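Local coordinates for protein putative endo-1,4-beta-xylanase (Bacteroides thetaiotaomicron VPI-5482, PDB 5MSX) that probably hydrolyses glycosidic bonds in plant pectin as a family 43 glycoside hydrolase, with a calcium-binding F5/8 type C domain attached, at residues N376-A381 / Y441-I446; I30-A35 / V397-G402. All coordinates share one frame; numbering follows the deposited sequence.

Contact 1: residues N376-A381 / Y441-I446; sequences NPWIVA and YLRIKI
Ile379 and Ile444 face each other as a hydrogen-bonded pair, Ile379 N giving to Ile444 O at 3.2 Å and Ile444 N to Ile379 O at 3.1 Å. Ala381 and Leu442 form the next such pair: Ala381 N reaches Leu442 O at 2.9 Å, and Leu442 N returns to Ala381 O. Beyond the other end Pro377, which has no N-H to offer, still accepts from Ile446 N at 3.0 Å. The ladder is antiparallel, inside the beta-sandwich of the F5/8 type C domain. Backbone groups of Trp378 and Val380 turn outward to Ser331 and Tyr329, and those of Tyr441, Arg443 and Lys445 to strand 403-410, so both strands are bonded along both edges.

On one face Ile379, Ala381, Leu442 and Ile444 are buried against strand 452-458. On the other, Val380 splits its methyls: CG1, anti to the backbone N (chi1 160°), meets the edge of the Tyr441 ring at CD2, 4.1 Å away, while CG2 lies 3.9 Å from Arg443 CD. Cutting Val380 back to an alanine is likely to open a gap between the Tyr441 ring and the aliphatic part of Arg443. The charged end of that arginine is held elsewhere, NE in a salt bridge with Glu408 and the guanidinium against Trp416; its approach to the Trp378 five-membered ring is long and at most weakly attractive. The chemistry thus separates by face: an apolar layer looks into the sandwich, while the opposite face carries aromatic rings and charge, with the main-chain bonds holding the strands in register.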
ATOM      1  N   ASN C 376      -5.796 -17.037  50.196  1.00 57.51           N
ATOM      2  CA  ASN C 376      -6.159 -18.335  49.585  1.00 58.17           C
ATOM      3  C   ASN C 376      -7.675 -18.624  49.612  1.00 52.46           C
ATOM      4  O   ASN C 376      -8.110 -19.600  50.243  1.00 52.54           O
ATOM      5  CB  ASN C 376      -5.420 -19.505  50.257  1.00 61.04           C
ATOM      6  CG  ASN C 376      -3.935 -19.469  50.029  1.00 63.33           C
ATOM      7  OD1 ASN C 376      -3.370 -18.459  49.603  1.00 63.53           O
ATOM      8  ND2 ASN C 376      -3.287 -20.584  50.319  1.00 70.36           N
ATOM      9  N   PRO C 377      -8.484 -17.768  48.949  1.00 45.54           N
ATOM     10  CA  PRO C 377      -9.845 -18.200  48.637  1.00 41.13           C
ATOM     11  C   PRO C 377      -9.781 -19.446  47.784  1.00 38.96           C
ATOM     12  O   PRO C 377      -8.835 -19.605  47.010  1.00 40.18           O
ATOM     13  CB  PRO C 377     -10.431 -17.022  47.842  1.00 41.82           C
ATOM     14  CG  PRO C 377      -9.282 -16.161  47.460  1.00 42.69           C
ATOM     15  CD  PRO C 377      -8.224 -16.392  48.494  1.00 44.24           C
ATOM     16  N   TRP C 378     -10.752 -20.337  47.928  1.00 36.63           N
ATOM     17  CA  TRP C 378     -10.722 -21.568  47.171  1.00 34.94           C
ATOM     18  C   TRP C 378     -12.106 -22.054  46.804  1.00 33.11           C
ATOM     19  O   TRP C 378     -13.109 -21.673  47.418  1.00 32.18           O
ATOM     20  CB  TRP C 378      -9.938 -22.652  47.930  1.00 35.88           C
ATOM     21  CG  TRP C 378     -10.452 -22.921  49.319  1.00 35.09           C
ATOM     22  CD1 TRP C 378      -9.924 -22.459  50.488  1.00 34.97           C
ATOM     23  CD2 TRP C 378     -11.598 -23.710  49.674  1.00 33.06           C
ATOM     24  NE1 TRP C 378     -10.666 -22.911  51.545  1.00 36.42           N
ATOM     25  CE2 TRP C 378     -11.696 -23.686  51.078  1.00 35.77           C
ATOM     26  CE3 TRP C 378     -12.547 -24.441  48.939  1.00 33.23           C
ATOM     27  CZ2 TRP C 378     -12.721 -24.353  51.774  1.00 36.46           C
ATOM     28  CZ3 TRP C 378     -13.563 -25.099  49.620  1.00 35.90           C
ATOM     29  CH2 TRP C 378     -13.648 -25.043  51.030  1.00 36.31           C
ATOM     30  N   ILE C 379     -12.135 -22.904  45.781  1.00 31.02           N
ATOM     31  CA  ILE C 379     -13.354 -23.551  45.299  1.00 31.16           C
ATOM     32  C   ILE C 379     -13.008 -24.998  44.971  1.00 30.01           C
ATOM     33  O   ILE C 379     -11.890 -25.280  44.556  1.00 31.93           O
ATOM     34  CB  ILE C 379     -13.935 -22.783  44.065  1.00 30.97           C
ATOM     35  CG1 ILE C 379     -15.225 -23.430  43.562  1.00 32.06           C
ATOM     36  CG2 ILE C 379     -12.908 -22.645  42.941  1.00 29.98           C
ATOM     37  CD1 ILE C 379     -16.087 -22.504  42.701  1.00 33.38           C
ATOM     38  N   VAL C 380     -13.978 -25.890  45.133  1.00 31.77           N
ATOM     39  CA  VAL C 380     -13.794 -27.319  44.939  1.00 31.84           C
ATOM     40  C   VAL C 380     -14.866 -27.850  44.011  1.00 32.23           C
ATOM     41  O   VAL C 380     -16.042 -27.652  44.267  1.00 32.33           O
ATOM     42  CB  VAL C 380     -13.949 -28.079  46.289  1.00 32.76           C
ATOM     43  CG1 VAL C 380     -14.248 -29.572  46.093  1.00 32.73           C
ATOM     44  CG2 VAL C 380     -12.721 -27.896  47.168  1.00 32.90           C
ATOM     45  N   ALA C 381     -14.459 -28.584  42.987  1.00 32.16           N
ATOM     46  CA  ALA C 381     -15.381 -29.320  42.171  1.00 34.43           C
ATOM     47  C   ALA C 381     -15.365 -30.789  42.608  1.00 37.72           C
ATOM     48  O   ALA C 381     -14.287 -31.375  42.771  1.00 36.03           O
ATOM     49  CB  ALA C 381     -14.993 -29.201  40.713  1.00 35.88           C
ATOM     50  N   TYR C 441     -12.050 -35.033  43.439  1.00 38.77           N
ATOM     51  CA  TYR C 441     -12.198 -33.623  43.722  1.00 39.53           C
ATOM     52  C   TYR C 441     -11.047 -32.865  43.093  1.00 38.39           C
ATOM     53  O   TYR C 441      -9.924 -33.363  43.061  1.00 36.91           O
ATOM     54  CB  TYR C 441     -12.172 -33.363  45.234  1.00 39.77           C
ATOM     55  CG  TYR C 441     -13.171 -34.172  45.997  1.00 43.53           C
ATOM     56  CD1 TYR C 441     -12.894 -35.488  46.365  1.00 47.40           C
ATOM     57  CD2 TYR C 441     -14.396 -33.635  46.359  1.00 45.95           C
ATOM     58  CE1 TYR C 441     -13.823 -36.247  47.066  1.00 48.33           C
ATOM     59  CE2 TYR C 441     -15.328 -34.384  47.059  1.00 47.44           C
ATOM     60  CZ  TYR C 441     -15.033 -35.683  47.413  1.00 48.18           C
ATOM     61  OH  TYR C 441     -15.959 -36.420  48.099  1.00 52.63           O
ATOM     62  N   LEU C 442     -11.334 -31.655  42.609  1.00 36.62           N
ATOM     63  CA  LEU C 442     -10.312 -30.675  42.254  1.00 36.08           C
ATOM     64  C   LEU C 442     -10.535 -29.455  43.094  1.00 34.32           C
ATOM     65  O   LEU C 442     -11.674 -29.144  43.445  1.00 32.55           O
ATOM     66  CB  LEU C 442     -10.416 -30.239  40.794  1.00 40.26           C
ATOM     67  CG  LEU C 442      -9.538 -30.921  39.756  1.00 44.31           C
ATOM     68  CD1 LEU C 442      -9.962 -32.377  39.582  1.00 47.85           C
ATOM     69  CD2 LEU C 442      -9.593 -30.148  38.439  1.00 42.88           C
ATOM     70  N   ARG C 443      -9.453 -28.730  43.342  1.00 33.10           N
ATOM     71  CA  ARG C 443      -9.513 -27.511  44.080  1.00 35.03           C
ATOM     72  C   ARG C 443      -8.553 -26.516  43.496  1.00 35.33           C
ATOM     73  O   ARG C 443      -7.404 -26.853  43.203  1.00 35.04           O
ATOM     74  CB  ARG C 443      -9.137 -27.751  45.551  1.00 37.85           C
ATOM     75  CG  ARG C 443      -9.127 -26.486  46.397  1.00 39.02           C
ATOM     76  CD  ARG C 443      -9.088 -26.796  47.890  1.00 42.62           C
ATOM     77  NE  ARG C 443      -7.732 -27.087  48.361  1.00 44.26           N
ATOM     78  CZ  ARG C 443      -7.435 -27.688  49.516  1.00 46.82           C
ATOM     79  NH1 ARG C 443      -8.391 -28.089  50.349  1.00 46.26           N
ATOM     80  NH2 ARG C 443      -6.163 -27.892  49.844  1.00 46.06           N
ATOM     81  N   ILE C 444      -9.015 -25.279  43.400  1.00 33.98           N
ATOM     82  CA  ILE C 444      -8.189 -24.150  42.990  1.00 34.87           C
ATOM     83  C   ILE C 444      -8.042 -23.287  44.210  1.00 34.17           C
ATOM     84  O   ILE C 444      -9.032 -23.019  44.865  1.00 38.74           O
ATOM     85  CB  ILE C 444      -8.883 -23.335  41.884  1.00 33.78           C
ATOM     86  CG1 ILE C 444      -9.011 -24.184  40.629  1.00 34.81           C
ATOM     87  CG2 ILE C 444      -8.137 -22.031  41.583  1.00 34.42           C
ATOM     88  CD1 ILE C 444     -10.251 -23.871  39.839  1.00 36.79           C
ATOM     89  N   LYS C 445      -6.821 -22.877  44.534  1.00 34.85           N
ATOM     90  CA  LYS C 445      -6.613 -21.822  45.518  1.00 40.00           C
ATOM     91  C   LYS C 445      -6.046 -20.638  44.767  1.00 35.24           C
ATOM     92  O   LYS C 445      -5.100 -20.794  44.022  1.00 35.01           O
ATOM     93  CB  LYS C 445      -5.625 -22.246  46.619  1.00 45.19           C
ATOM     94  CG  LYS C 445      -6.032 -23.470  47.429  1.00 50.38           C
ATOM     95  CD  LYS C 445      -5.170 -23.625  48.690  1.00 53.09           C
ATOM     96  CE  LYS C 445      -3.844 -24.303  48.383  1.00 57.14           C
ATOM     97  NZ  LYS C 445      -2.787 -23.980  49.384  1.00 61.99           N
ATOM     98  N   ILE C 446      -6.593 -19.455  44.990  1.00 33.22           N
ATOM     99  CA  ILE C 446      -6.181 -18.281  44.255  1.00 33.61           C
ATOM    100  C   ILE C 446      -5.204 -17.499  45.117  1.00 34.97           C
ATOM    101  O   ILE C 446      -5.524 -17.121  46.235  1.00 40.72           O
ATOM    102  CB  ILE C 446      -7.398 -17.424  43.821  1.00 33.16           C
ATOM    103  CG1 ILE C 446      -8.354 -18.286  42.989  1.00 32.88           C
ATOM    104  CG2 ILE C 446      -6.946 -16.206  43.016  1.00 33.04           C
ATOM    105  CD1 ILE C 446      -9.633 -17.609  42.550  1.00 34.20           C
TER

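Contact 2: residues I30-A35 / V397-G402; sequences IPDMIA and VRPTAG. With EDO (1,2-ethanediol), chain B.
Asp32 lays one face of its carboxylate over the CG-CD bond of Pro399, with OD2 3.3 Å from Pro399 CG and OD1 3.4 Å from Pro399 CD. The aspartate follows an inverse gamma turn centred on Pro31 in the family 43 catalytic domain, a five-bladed beta-propeller in this family; the proline begins a 3-10 turn, 399-401, of the F5/8 type C domain. The contact therefore sits at the buried seam between the two domains.

No direct hydrogen bond crosses between the segments. Instead, each carboxylate oxygen sends its link through a water. One water donates to Asp32 OD2 at 2.7 Å and is hydrogen-bonded to Thr400 OG1, which also meets Tyr55 OH. The second donates to Asp32 OD1 and accepts from Arg398 N at 2.8 Å, while Arg398 NH2 bonds Gly54 O and its guanidinium lies against the Tyr55 ring. With CG anti to the backbone N (chi1 -160°), Asp32 carries its carboxylate across to the proline. Trp68 and Thr52 of the catalytic domain also touch this side chain.

On the far side of Pro399 its carbonyl O accepts from O2 of a 1,2-ethanediol, probably left by the crystallisation liquor, at 2.7 Å. The carboxylate is held from its other face too: Met33 N donates to Asp32 OD1 at 2.8 Å from 46° out of the carboxylate plane, opposite the proline.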
ATOM      1  N   ILE C  30     -18.145 -13.621  25.492  1.00 21.08           N
ATOM      2  CA  ILE C  30     -16.795 -13.733  26.056  1.00 21.66           C
ATOM      3  C   ILE C  30     -16.920 -13.812  27.568  1.00 21.57           C
ATOM      4  O   ILE C  30     -17.819 -13.174  28.134  1.00 21.49           O
ATOM      5  CB  ILE C  30     -15.971 -12.485  25.686  1.00 21.91           C
ATOM      6  CG1 ILE C  30     -15.767 -12.410  24.170  1.00 24.60           C
ATOM      7  CG2 ILE C  30     -14.621 -12.428  26.398  1.00 22.17           C
ATOM      8  CD1 ILE C  30     -15.036 -13.577  23.561  1.00 24.22           C
ATOM      9  N   PRO C  31     -16.032 -14.592  28.234  1.00 21.56           N
ATOM     10  CA  PRO C  31     -16.012 -14.667  29.726  1.00 20.72           C
ATOM     11  C   PRO C  31     -15.172 -13.551  30.329  1.00 19.66           C
ATOM     12  O   PRO C  31     -14.125 -13.772  30.918  1.00 19.53           O
ATOM     13  CB  PRO C  31     -15.426 -16.054  30.008  1.00 21.24           C
ATOM     14  CG  PRO C  31     -14.606 -16.366  28.810  1.00 21.57           C
ATOM     15  CD  PRO C  31     -15.245 -15.683  27.627  1.00 20.75           C
ATOM     16  N   ASP C  32     -15.640 -12.341  30.117  1.00 18.52           N
ATOM     17  CA  ASP C  32     -15.053 -11.171  30.678  1.00 19.43           C
ATOM     18  C   ASP C  32     -16.094 -10.073  30.463  1.00 20.12           C
ATOM     19  O   ASP C  32     -17.128 -10.293  29.824  1.00 19.16           O
ATOM     20  CB  ASP C  32     -13.712 -10.847  29.974  1.00 20.72           C
ATOM     21  CG  ASP C  32     -12.796  -9.927  30.796  1.00 20.93           C
ATOM     22  OD1 ASP C  32     -13.191  -9.502  31.907  1.00 19.80           O
ATOM     23  OD2 ASP C  32     -11.697  -9.573  30.298  1.00 22.00           O
ATOM     24  N   MET C  33     -15.829  -8.916  31.024  1.00 20.21           N
ATOM     25  CA  MET C  33     -16.587  -7.730  30.748  1.00 21.74           C
ATOM     26  C   MET C  33     -15.919  -7.000  29.588  1.00 22.25           C
ATOM     27  O   MET C  33     -14.797  -6.503  29.723  1.00 22.45           O
ATOM     28  CB  MET C  33     -16.681  -6.878  32.021  1.00 22.08           C
ATOM     29  CG  MET C  33     -17.553  -7.584  33.058  1.00 22.48           C
ATOM     30  SD  MET C  33     -17.771  -6.665  34.571  1.00 24.95           S
ATOM     31  CE  MET C  33     -19.068  -7.601  35.382  1.00 23.97           C
ATOM     32  N   ILE C  34     -16.594  -7.034  28.431  1.00 22.26           N
ATOM     33  CA  ILE C  34     -16.140  -6.376  27.234  1.00 21.49           C
ATOM     34  C   ILE C  34     -17.284  -5.586  26.600  1.00 20.39           C
ATOM     35  O   ILE C  34     -18.471  -5.935  26.768  1.00 19.79           O
ATOM     36  CB  ILE C  34     -15.515  -7.357  26.219  1.00 23.51           C
ATOM     37  CG1 ILE C  34     -16.532  -8.386  25.698  1.00 24.21           C
ATOM     38  CG2 ILE C  34     -14.298  -8.048  26.835  1.00 25.01           C
ATOM     39  CD1 ILE C  34     -16.168  -8.924  24.326  1.00 23.79           C
ATOM     40  N   ALA C  35     -16.902  -4.521  25.910  1.00 17.04           N
ATOM     41  CA  ALA C  35     -17.811  -3.652  25.212  1.00 17.20           C
ATOM     42  C   ALA C  35     -17.192  -3.178  23.885  1.00 16.73           C
ATOM     43  O   ALA C  35     -15.995  -3.355  23.636  1.00 16.03           O
ATOM     44  CB  ALA C  35     -18.132  -2.455  26.086  1.00 17.87           C
ATOM     45  N   VAL C 397     -12.275 -14.313  36.600  1.00 22.35           N
ATOM     46  CA  VAL C 397     -12.804 -12.954  36.524  1.00 22.50           C
ATOM     47  C   VAL C 397     -11.646 -11.935  36.497  1.00 22.43           C
ATOM     48  O   VAL C 397     -10.641 -12.104  37.203  1.00 23.05           O
ATOM     49  CB  VAL C 397     -13.749 -12.679  37.731  1.00 20.96           C
ATOM     50  CG1 VAL C 397     -14.137 -11.214  37.787  1.00 20.73           C
ATOM     51  CG2 VAL C 397     -14.974 -13.563  37.647  1.00 20.64           C
ATOM     52  N   ARG C 398     -11.811 -10.866  35.717  1.00 23.31           N
ATOM     53  CA  ARG C 398     -10.739  -9.901  35.417  1.00 24.03           C
ATOM     54  C   ARG C 398      -9.425 -10.585  34.947  1.00 24.78           C
ATOM     55  O   ARG C 398      -8.334 -10.301  35.469  1.00 21.93           O
ATOM     56  CB  ARG C 398     -10.478  -8.924  36.570  1.00 24.66           C
ATOM     57  CG  ARG C 398      -9.695  -7.693  36.112  1.00 25.98           C
ATOM     58  CD  ARG C 398      -9.346  -6.788  37.271  1.00 27.29           C
ATOM     59  NE  ARG C 398     -10.515  -6.049  37.745  1.00 29.25           N
ATOM     60  CZ  ARG C 398     -10.538  -5.248  38.812  1.00 29.34           C
ATOM     61  NH1 ARG C 398      -9.455  -5.069  39.554  1.00 30.26           N
ATOM     62  NH2 ARG C 398     -11.655  -4.617  39.136  1.00 27.47           N
ATOM     63  N   PRO C 399      -9.523 -11.432  33.904  1.00 28.24           N
ATOM     64  CA  PRO C 399      -8.426 -12.268  33.407  1.00 27.66           C
ATOM     65  C   PRO C 399      -7.214 -11.451  32.901  1.00 28.72           C
ATOM     66  O   PRO C 399      -6.036 -11.919  32.945  1.00 28.94           O
ATOM     67  CB  PRO C 399      -9.097 -13.044  32.273  1.00 28.90           C
ATOM     68  CG  PRO C 399     -10.120 -12.121  31.755  1.00 30.66           C
ATOM     69  CD  PRO C 399     -10.689 -11.514  33.005  1.00 29.65           C
ATOM     70  N   THR C 400      -7.481 -10.238  32.426  1.00 27.78           N
ATOM     71  CA  THR C 400      -6.425  -9.424  31.859  1.00 28.83           C
ATOM     72  C   THR C 400      -5.492  -8.843  32.927  1.00 30.83           C
ATOM     73  O   THR C 400      -4.446  -8.315  32.561  1.00 28.79           O
ATOM     74  CB  THR C 400      -6.953  -8.279  30.995  1.00 27.67           C
ATOM     75  OG1 THR C 400      -7.730  -7.370  31.791  1.00 26.90           O
ATOM     76  CG2 THR C 400      -7.785  -8.825  29.811  1.00 28.97           C
ATOM     77  N   ALA C 401      -5.869  -8.899  34.212  1.00 31.31           N
ATOM     78  CA  ALA C 401      -4.961  -8.464  35.300  1.00 31.11           C
ATOM     79  C   ALA C 401      -4.072  -9.586  35.818  1.00 33.98           C
ATOM     80  O   ALA C 401      -3.184  -9.335  36.647  1.00 35.29           O
ATOM     81  CB  ALA C 401      -5.735  -7.830  36.433  1.00 30.13           C
ATOM     82  N   GLY C 402      -4.294 -10.810  35.331  1.00 33.71           N
ATOM     83  CA  GLY C 402      -3.425 -11.941  35.614  1.00 34.09           C
ATOM     84  C   GLY C 402      -3.817 -12.643  36.904  1.00 35.19           C
ATOM     85  O   GLY C 402      -4.344 -12.009  37.821  1.00 34.25           O
TER
HETATM   86  C1  EDO B 514      -8.137 -15.641  33.486  1.00 32.14           C
HETATM   87  O1  EDO B 514      -8.616 -16.956  33.209  1.00 29.07           O
HETATM   88  C2  EDO B 514      -6.747 -15.510  34.127  1.00 33.33           C
HETATM   89  O2  EDO B 514      -6.209 -14.200  34.365  1.00 33.92           O
HETATM   90  O   HOH W   1      -9.998  -8.587  32.184  1.00 19.02           O
HETATM   91  O   HOH W   2     -14.042 -10.404  34.021  1.00 22.11           O

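How the contacts relate
Along the chain the segments interleave as 30-35, 376-381, 397-402 and 441-446. Contact 1 is internal to the F5/8 type C domain, whereas contact 2 joins that domain to the catalytic one, across more than 360 residues of sequence. Their centres lie 20 Å apart and their nearest atoms about 7 Å, so they do not touch. Strand 386-396 relates them: it pairs with strand 438-448 of contact 1 and leads straight into the 397-402 loop of contact 2. The calcium site also lies close to both, about 10 Å from the side chain of Ile379 and about 8 Å from that of Pro31. One sheet thus connects the sandwich interior to the domain seam.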